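Local coordinates for protein trichothecene 15-O-acetyltransferase TRI3 (Fusarium sporotrichioides, PDB 3FOT) that transfers an acetyl group to the 15-hydroxyl of trichothecene intermediates during the biosynthesis of mycotoxins such as T-2 toxin, at residues Y108-N114 with I220-I226; S461-I465 with S482-A486. All coordinates share one frame; numbering follows the deposited sequence.

Contact 1: residues Y108-N114 with I220-I226; sequences YESPESN and IQWGQEI
W222 meets P111 with one face of its indole. P111 CG stands over the five-membered ring, 3.9 Å from the centroid of W222, in a CH-pi contact. I220 CG2 covers the opposite face, so the ring is sandwiched. A water joins the NE1 edge of the indole to the start of helix 114-124. W222 NE1 gives its N-H to this water at 2.9 Å, and the water donates to N114 O. The side chain of N114 lies obliquely near W222 CD1, its amide plane 53° from the ring plane.

S110 serves the polar half. Its OG donates to E225 OE2 at 2.7 Å, coming from above the carboxylate plane. Y108 OH donates to the same OE2 at 2.6 Å, on its anti lone pair. The ring of Y108 stands almost perpendicular to the carboxylate. E225 OE1 takes the N-H of G223 at 2.6 Å on its syn lone pair. CG of E225 sits between its own backbone N and carbonyl carbon (chi1 82°), and a bend at chi2 helps place the carboxylate here. R86 NE is also hydrogen-bonded to Y108 OH. Three donors hold the buried carboxylate in place, and they probably favour its charged form.

Contact 2: residues S461-I465 with S482-A486; sequences SVESI and SWRDA
W483 lies against V462, E463 and I465, where a beta hairpin with a two-residue loop meets a classic beta bulge. The hairpin joins strands 477-483 and 486-494 through a type I' turn from W483 to A486. Two backbone bonds close it, W483 N to A486 O at 2.9 Å and A486 N to W483 O at 3.0 Å. The bulge is on strand 457-469, where E463 and S464 both face S58 of strand 53-61. The contact therefore brings together two separate sheets, one of six strands and one of four.

W483 CB points toward the bulged strand. CG is anti to the backbone N (chi1 -178°), which sends the indole out across that strand. CD1 comes first and lies 3.3 Å from E463 O, which sits at the ring edge. NE1 is next along this edge. It donates to V462 O at 3.0 Å, with the acceptor in the ring plane. Further round, CZ2 touches CG1 of V462 at 3.7 Å. CD2 and CE3 lie under the methyl of I465. I465 CD1 stands almost straight above the six-membered ring, 3.4 Å from the centroid of W483. CZ3 and CH2, at the far end, pack on the same methyl. H448 adds an edge-to-face ring contact from a nearby loop.

The opposite face of the indole carries CG of R484, the next residue in the turn. From there the arginine runs extended to NE on that side of the ring plane, passing out beyond the NE1 rim. Its guanidinium meets the strand side-on. R484 NE reaches V462 O at 3.0 Å, tilted 23° from the carbonyl plane. NH1 of R484 reaches V462 O at 3.1 Å from 53° above that plane. With W483 NE1, three side-chain N-H groups converge on V462 O.

How the contacts relate
The two contacts do not touch. Their centres are 35 Å apart, and their nearest atoms are about 23 Å apart. Along the chain, contact 1 closes before contact 2 opens. Contact 1 is peripheral, with its centre about 27 Å from the centre of the chain. It ties the end of strand 105-109, an inner strand of a small antiparallel sheet, to the loop between helices 191-205 and 246-264. Contact 2 is deeper, about 16 Å from the chain centre, and joins strand 457-469 of one sheet to the hairpin of another. Both lie away from H414, which binds 15-deacetylcalonectrin. A glycerol, probably from the crystallisation liquor, sits about 4 Å from the side chain of P111 in contact 1.

Contact 1: residues Y108-N114 with I220-I226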
ATOM      1  N   TYR A 108      -8.106 -12.391  15.940  1.00 11.63           N
ATOM      2  CA  TYR A 108      -9.312 -11.580  15.992  1.00 11.98           C
ATOM      3  C   TYR A 108     -10.212 -12.042  17.143  1.00 13.02           C
ATOM      4  O   TYR A 108     -10.456 -13.249  17.296  1.00 13.75           O
ATOM      5  CB  TYR A 108     -10.117 -11.604  14.676  1.00 11.23           C
ATOM      6  CG  TYR A 108     -11.329 -10.711  14.825  1.00 11.94           C
ATOM      7  CD1 TYR A 108     -11.178  -9.321  14.793  1.00 11.85           C
ATOM      8  CD2 TYR A 108     -12.598 -11.250  15.102  1.00 10.71           C
ATOM      9  CE1 TYR A 108     -12.254  -8.469  15.008  1.00 11.65           C
ATOM     10  CE2 TYR A 108     -13.703 -10.404  15.312  1.00 11.78           C
ATOM     11  CZ  TYR A 108     -13.509  -9.014  15.262  1.00 12.32           C
ATOM     12  OH  TYR A 108     -14.570  -8.169  15.472  1.00 10.52           O
ATOM     13  N   GLU A 109     -10.712 -11.091  17.925  1.00 13.15           N
ATOM     14  CA  GLU A 109     -11.690 -11.409  18.974  1.00 14.59           C
ATOM     15  C   GLU A 109     -12.887 -10.458  18.876  1.00 14.53           C
ATOM     16  O   GLU A 109     -12.723  -9.238  18.802  1.00 13.66           O
ATOM     17  CB  GLU A 109     -11.037 -11.345  20.358  1.00 14.38           C
ATOM     18  CG  GLU A 109     -11.989 -11.624  21.531  1.00 15.82           C
ATOM     19  CD  GLU A 109     -11.326 -11.456  22.891  1.00 17.82           C
ATOM     20  OE1 GLU A 109     -10.307 -10.732  23.016  0.60 17.47           O
ATOM     21  OE2 GLU A 109     -11.837 -12.060  23.854  0.60 19.94           O
ATOM     22  N   SER A 110     -14.088 -11.024  18.843  1.00 14.81           N
ATOM     23  CA  SER A 110     -15.306 -10.190  18.899  1.00 16.23           C
ATOM     24  C   SER A 110     -15.339  -9.356  20.171  1.00 16.58           C
ATOM     25  O   SER A 110     -14.869  -9.813  21.215  1.00 17.14           O
ATOM     26  CB  SER A 110     -16.546 -11.059  18.882  1.00 15.89           C
ATOM     27  OG  SER A 110     -16.817 -11.513  17.609  1.00 18.35           O
ATOM     28  N   PRO A 111     -15.899  -8.132  20.102  1.00 16.94           N
ATOM     29  CA  PRO A 111     -16.056  -7.340  21.328  1.00 17.42           C
ATOM     30  C   PRO A 111     -16.882  -8.104  22.369  1.00 18.51           C
ATOM     31  O   PRO A 111     -17.864  -8.762  22.023  1.00 18.65           O
ATOM     32  CB  PRO A 111     -16.817  -6.090  20.851  1.00 17.86           C
ATOM     33  CG  PRO A 111     -16.426  -5.974  19.380  1.00 16.02           C
ATOM     34  CD  PRO A 111     -16.360  -7.396  18.902  1.00 16.54           C
ATOM     35  N   GLU A 112     -16.436  -8.033  23.616  1.00 20.53           N
ATOM     36  CA  GLU A 112     -17.108  -8.696  24.738  1.00 21.93           C
ATOM     37  C   GLU A 112     -18.487  -8.111  25.021  1.00 22.04           C
ATOM     38  O   GLU A 112     -19.325  -8.753  25.658  1.00 22.34           O
ATOM     39  CB  GLU A 112     -16.238  -8.623  25.995  1.00 22.47           C
ATOM     40  CG  GLU A 112     -15.730  -7.230  26.342  1.00 25.44           C
ATOM     41  CD  GLU A 112     -15.528  -7.022  27.834  0.50 26.73           C
ATOM     42  OE1 GLU A 112     -14.528  -7.531  28.381  0.50 28.31           O
ATOM     43  OE2 GLU A 112     -16.368  -6.328  28.455  0.50 28.47           O
ATOM     44  N   SER A 113     -18.709  -6.882  24.564  1.00 21.22           N
ATOM     45  CA  SER A 113     -19.961  -6.176  24.760  1.00 21.38           C
ATOM     46  C   SER A 113     -20.029  -5.024  23.777  1.00 21.34           C
ATOM     47  O   SER A 113     -19.010  -4.597  23.235  1.00 20.19           O
ATOM     48  CB  SER A 113     -20.058  -5.628  26.188  1.00 21.19           C
ATOM     49  OG  SER A 113     -19.090  -4.613  26.430  1.00 21.24           O
ATOM     50  N   ASN A 114     -21.230  -4.503  23.563  1.00 21.95           N
ATOM     51  CA  ASN A 114     -21.385  -3.349  22.705  1.00 22.87           C
ATOM     52  C   ASN A 114     -20.629  -2.126  23.282  1.00 22.59           C
ATOM     53  O   ASN A 114     -20.059  -1.334  22.520  1.00 22.75           O
ATOM     54  CB  ASN A 114     -22.874  -3.089  22.395  1.00 23.65           C
ATOM     55  CG  ASN A 114     -23.508  -4.195  21.509  1.00 27.16           C
ATOM     56  OD1 ASN A 114     -23.838  -3.967  20.333  1.00 30.60           O
ATOM     57  ND2 ASN A 114     -23.682  -5.387  22.073  1.00 29.22           N
ATOM     58  N   ILE A 220     -25.367  -3.833  17.099  1.00 22.43           N
ATOM     59  CA  ILE A 220     -24.635  -4.820  16.320  1.00 21.03           C
ATOM     60  C   ILE A 220     -24.577  -6.108  17.148  1.00 20.56           C
ATOM     61  O   ILE A 220     -24.306  -6.062  18.349  1.00 20.18           O
ATOM     62  CB  ILE A 220     -23.235  -4.286  15.963  1.00 20.88           C
ATOM     63  CG1 ILE A 220     -23.351  -3.020  15.083  1.00 21.43           C
ATOM     64  CG2 ILE A 220     -22.412  -5.361  15.265  1.00 20.38           C
ATOM     65  CD1 ILE A 220     -22.084  -2.655  14.268  1.00 20.50           C
ATOM     66  N   GLN A 221     -24.881  -7.241  16.517  1.00 19.74           N
ATOM     67  CA  GLN A 221     -24.769  -8.537  17.190  1.00 19.37           C
ATOM     68  C   GLN A 221     -23.331  -9.054  17.061  1.00 18.29           C
ATOM     69  O   GLN A 221     -23.024  -9.857  16.165  1.00 18.43           O
ATOM     70  CB  GLN A 221     -25.783  -9.551  16.631  1.00 20.16           C
ATOM     71  CG  GLN A 221     -27.248  -9.255  16.976  1.00 22.45           C
ATOM     72  CD  GLN A 221     -27.535  -9.323  18.478  1.00 24.19           C
ATOM     73  N   TRP A 222     -22.462  -8.564  17.938  1.00 17.17           N
ATOM     74  CA  TRP A 222     -21.045  -8.934  17.931  1.00 16.17           C
ATOM     75  C   TRP A 222     -20.871 -10.436  18.083  1.00 16.38           C
ATOM     76  O   TRP A 222     -21.584 -11.081  18.854  1.00 16.22           O
ATOM     77  CB  TRP A 222     -20.271  -8.179  19.006  1.00 16.05           C
ATOM     78  CG  TRP A 222     -20.242  -6.700  18.730  1.00 14.65           C
ATOM     79  CD1 TRP A 222     -20.807  -5.718  19.490  1.00 15.53           C
ATOM     80  CD2 TRP A 222     -19.669  -6.046  17.585  1.00 14.23           C
ATOM     81  NE1 TRP A 222     -20.600  -4.487  18.906  1.00 15.35           N
ATOM     82  CE2 TRP A 222     -19.892  -4.659  17.745  1.00 15.30           C
ATOM     83  CE3 TRP A 222     -18.934  -6.493  16.473  1.00 14.35           C
ATOM     84  CZ2 TRP A 222     -19.450  -3.722  16.815  1.00 15.90           C
ATOM     85  CZ3 TRP A 222     -18.499  -5.557  15.539  1.00 14.73           C
ATOM     86  CH2 TRP A 222     -18.749  -4.189  15.722  1.00 16.15           C
ATOM     87  N   GLY A 223     -19.925 -10.983  17.325  1.00 15.32           N
ATOM     88  CA  GLY A 223     -19.817 -12.425  17.134  1.00 14.99           C
ATOM     89  C   GLY A 223     -20.165 -12.795  15.717  1.00 14.79           C
ATOM     90  O   GLY A 223     -19.464 -13.596  15.081  1.00 15.16           O
ATOM     91  N   GLN A 224     -21.218 -12.178  15.186  1.00 14.65           N
ATOM     92  CA  GLN A 224     -21.645 -12.450  13.822  1.00 14.67           C
ATOM     93  C   GLN A 224     -20.713 -11.954  12.717  1.00 13.22           C
ATOM     94  O   GLN A 224     -20.895 -12.325  11.568  1.00 13.10           O
ATOM     95  CB  GLN A 224     -23.055 -11.916  13.556  1.00 15.57           C
ATOM     96  CG  GLN A 224     -24.084 -12.449  14.529  1.00 18.14           C
ATOM     97  CD  GLN A 224     -25.476 -12.043  14.138  1.00 21.59           C
ATOM     98  OE1 GLN A 224     -25.661 -11.211  13.239  1.00 25.34           O
ATOM     99  NE2 GLN A 224     -26.473 -12.618  14.809  1.00 21.48           N
ATOM    100  N   GLU A 225     -19.714 -11.157  13.077  1.00 13.27           N
ATOM    101  CA  GLU A 225     -18.748 -10.630  12.097  1.00 12.22           C
ATOM    102  C   GLU A 225     -17.542 -11.554  11.894  1.00 12.36           C
ATOM    103  O   GLU A 225     -16.763 -11.346  10.984  1.00 12.76           O
ATOM    104  CB  GLU A 225     -18.245  -9.244  12.526  1.00 12.00           C
ATOM    105  CG  GLU A 225     -17.127  -9.257  13.563  1.00 11.56           C
ATOM    106  CD  GLU A 225     -17.612  -9.523  15.006  1.00 11.49           C
ATOM    107  OE1 GLU A 225     -18.795  -9.882  15.202  1.00 14.04           O
ATOM    108  OE2 GLU A 225     -16.812  -9.348  15.951  1.00 12.19           O
ATOM    109  N   ILE A 226     -17.378 -12.565  12.736  1.00 12.26           N
ATOM    110  CA  ILE A 226     -16.238 -13.489  12.594  1.00 13.12           C
ATOM    111  C   ILE A 226     -16.214 -14.105  11.198  1.00 13.75           C
ATOM    112  O   ILE A 226     -15.159 -14.176  10.561  1.00 13.60           O
ATOM    113  CB  ILE A 226     -16.220 -14.538  13.734  1.00 12.89           C
ATOM    114  CG1 ILE A 226     -15.879 -13.837  15.053  1.00 15.12           C
ATOM    115  CG2 ILE A 226     -15.215 -15.667  13.450  1.00 13.70           C
ATOM    116  CD1 ILE A 226     -16.143 -14.662  16.263  1.00 17.01           C
TER
HETATM  117  O   HOH W   1     -21.456  -1.807  19.633  1.00 26.22           O

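Contact 2: residues S461-I465 with S482-A486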
ATOM      1  N   SER A 461     -15.680  16.756  -0.270  1.00  9.48           N
ATOM      2  CA  SER A 461     -15.060  16.364  -1.539  1.00 10.16           C
ATOM      3  C   SER A 461     -13.714  15.746  -1.229  1.00  9.08           C
ATOM      4  O   SER A 461     -12.939  16.322  -0.439  1.00  9.29           O
ATOM      5  CB  SER A 461     -14.826  17.597  -2.411  1.00 11.25           C
ATOM      6  OG  SER A 461     -14.315  17.159  -3.667  1.00 15.37           O
ATOM      7  N   VAL A 462     -13.436  14.576  -1.797  1.00  8.70           N
ATOM      8  CA  VAL A 462     -12.125  13.950  -1.573  1.00  8.92           C
ATOM      9  C   VAL A 462     -11.196  14.481  -2.654  1.00  9.37           C
ATOM     10  O   VAL A 462     -11.269  14.031  -3.808  1.00 10.17           O
ATOM     11  CB  VAL A 462     -12.180  12.394  -1.586  1.00  9.08           C
ATOM     12  CG1 VAL A 462     -10.810  11.806  -1.238  1.00  9.82           C
ATOM     13  CG2 VAL A 462     -13.246  11.858  -0.599  1.00  9.60           C
ATOM     14  N   GLU A 463     -10.340  15.429  -2.276  1.00 10.35           N
ATOM     15  CA  GLU A 463      -9.551  16.198  -3.271  1.00 11.72           C
ATOM     16  C   GLU A 463      -8.269  15.505  -3.668  1.00 12.54           C
ATOM     17  O   GLU A 463      -7.917  15.470  -4.854  1.00 11.69           O
ATOM     18  CB  GLU A 463      -9.233  17.601  -2.767  1.00 12.59           C
ATOM     19  CG  GLU A 463     -10.497  18.392  -2.516  1.00 16.29           C
ATOM     20  CD  GLU A 463     -10.305  19.873  -2.677  0.70 19.57           C
ATOM     21  OE1 GLU A 463      -9.256  20.399  -2.250  0.70 22.71           O
ATOM     22  OE2 GLU A 463     -11.224  20.503  -3.236  0.70 22.58           O
ATOM     23  N   SER A 464      -7.573  14.955  -2.671  1.00 12.16           N
ATOM     24  CA  SER A 464      -6.265  14.352  -2.942  1.00 12.80           C
ATOM     25  C   SER A 464      -6.060  13.145  -2.047  1.00 12.12           C
ATOM     26  O   SER A 464      -6.567  13.082  -0.913  1.00 11.72           O
ATOM     27  CB  SER A 464      -5.132  15.373  -2.744  1.00 13.11           C
ATOM     28  OG  SER A 464      -5.020  15.724  -1.387  1.00 16.24           O
ATOM     29  N   ILE A 465      -5.325  12.178  -2.583  1.00 11.93           N
ATOM     30  CA  ILE A 465      -5.021  10.951  -1.873  1.00 12.32           C
ATOM     31  C   ILE A 465      -3.538  10.694  -2.040  1.00 12.56           C
ATOM     32  O   ILE A 465      -3.030  10.652  -3.163  1.00 12.45           O
ATOM     33  CB  ILE A 465      -5.843   9.734  -2.387  1.00 12.16           C
ATOM     34  CG1 ILE A 465      -7.358  10.007  -2.302  1.00 12.28           C
ATOM     35  CG2 ILE A 465      -5.438   8.439  -1.638  1.00 12.29           C
ATOM     36  CD1 ILE A 465      -8.239   8.894  -2.907  1.00 12.08           C
ATOM     37  N   SER A 482      -3.198   7.093  -9.100  1.00 12.47           N
ATOM     38  CA  SER A 482      -3.975   8.042  -9.858  1.00 10.79           C
ATOM     39  C   SER A 482      -5.210   8.429  -9.082  1.00 10.53           C
ATOM     40  O   SER A 482      -5.814   7.588  -8.420  1.00  8.78           O
ATOM     41  CB  SER A 482      -4.417   7.419 -11.182  1.00 12.23           C
ATOM     42  OG  SER A 482      -5.115   8.394 -11.942  1.00 14.91           O
ATOM     43  N   TRP A 483      -5.584   9.701  -9.186  1.00  9.23           N
ATOM     44  CA  TRP A 483      -6.865  10.159  -8.630  1.00  9.27           C
ATOM     45  C   TRP A 483      -7.377  11.307  -9.462  1.00  9.49           C
ATOM     46  O   TRP A 483      -6.603  12.204  -9.784  1.00  9.66           O
ATOM     47  CB  TRP A 483      -6.626  10.611  -7.218  1.00  8.86           C
ATOM     48  CG  TRP A 483      -7.807  11.088  -6.445  1.00  9.25           C
ATOM     49  CD1 TRP A 483      -7.990  12.333  -5.932  1.00  8.83           C
ATOM     50  CD2 TRP A 483      -8.937  10.312  -6.051  1.00 10.02           C
ATOM     51  NE1 TRP A 483      -9.195  12.388  -5.242  1.00  9.18           N
ATOM     52  CE2 TRP A 483      -9.793  11.162  -5.308  1.00  8.44           C
ATOM     53  CE3 TRP A 483      -9.325   8.981  -6.269  1.00  8.80           C
ATOM     54  CZ2 TRP A 483     -11.000  10.723  -4.759  1.00  9.42           C
ATOM     55  CZ3 TRP A 483     -10.544   8.545  -5.720  1.00 10.25           C
ATOM     56  CH2 TRP A 483     -11.358   9.420  -4.966  1.00  8.63           C
ATOM     57  N   ARG A 484      -8.664  11.267  -9.837  1.00  9.08           N
ATOM     58  CA  ARG A 484      -9.270  12.370 -10.637  1.00 10.96           C
ATOM     59  C   ARG A 484      -8.424  12.639 -11.896  1.00 11.90           C
ATOM     60  O   ARG A 484      -8.189  13.813 -12.289  1.00 12.42           O
ATOM     61  CB  ARG A 484      -9.425  13.641  -9.815  1.00 10.61           C
ATOM     62  CG  ARG A 484     -10.427  13.460  -8.668  1.00 11.11           C
ATOM     63  CD  ARG A 484     -10.452  14.696  -7.822  1.00 12.14           C
ATOM     64  NE  ARG A 484     -11.427  14.578  -6.741  1.00 11.91           N
ATOM     65  CZ  ARG A 484     -12.735  14.852  -6.861  1.00 13.30           C
ATOM     66  NH1 ARG A 484     -13.527  14.717  -5.804  1.00 11.80           N
ATOM     67  NH2 ARG A 484     -13.250  15.289  -8.019  1.00 12.86           N
ATOM     68  N   ASP A 485      -8.008  11.532 -12.510  1.00 12.21           N
ATOM     69  CA  ASP A 485      -7.223  11.494 -13.771  1.00 13.85           C
ATOM     70  C   ASP A 485      -5.824  12.095 -13.676  1.00 13.58           C
ATOM     71  O   ASP A 485      -5.191  12.342 -14.711  1.00 13.57           O
ATOM     72  CB  ASP A 485      -7.962  12.180 -14.921  1.00 15.12           C
ATOM     73  CG  ASP A 485      -9.101  11.356 -15.459  1.00 18.93           C
ATOM     74  OD1 ASP A 485      -8.973  10.111 -15.552  1.00 23.05           O
ATOM     75  OD2 ASP A 485     -10.108  11.980 -15.823  1.00 24.45           O
ATOM     76  N   ALA A 486      -5.344  12.340 -12.463  1.00 12.04           N
ATOM     77  CA  ALA A 486      -3.992  12.844 -12.276  1.00 12.12           C
ATOM     78  C   ALA A 486      -3.134  11.770 -11.630  1.00 12.76           C
ATOM     79  O   ALA A 486      -3.518  11.218 -10.597  1.00 12.13           O
ATOM     80  CB  ALA A 486      -4.005  14.102 -11.413  1.00 12.32           C
TER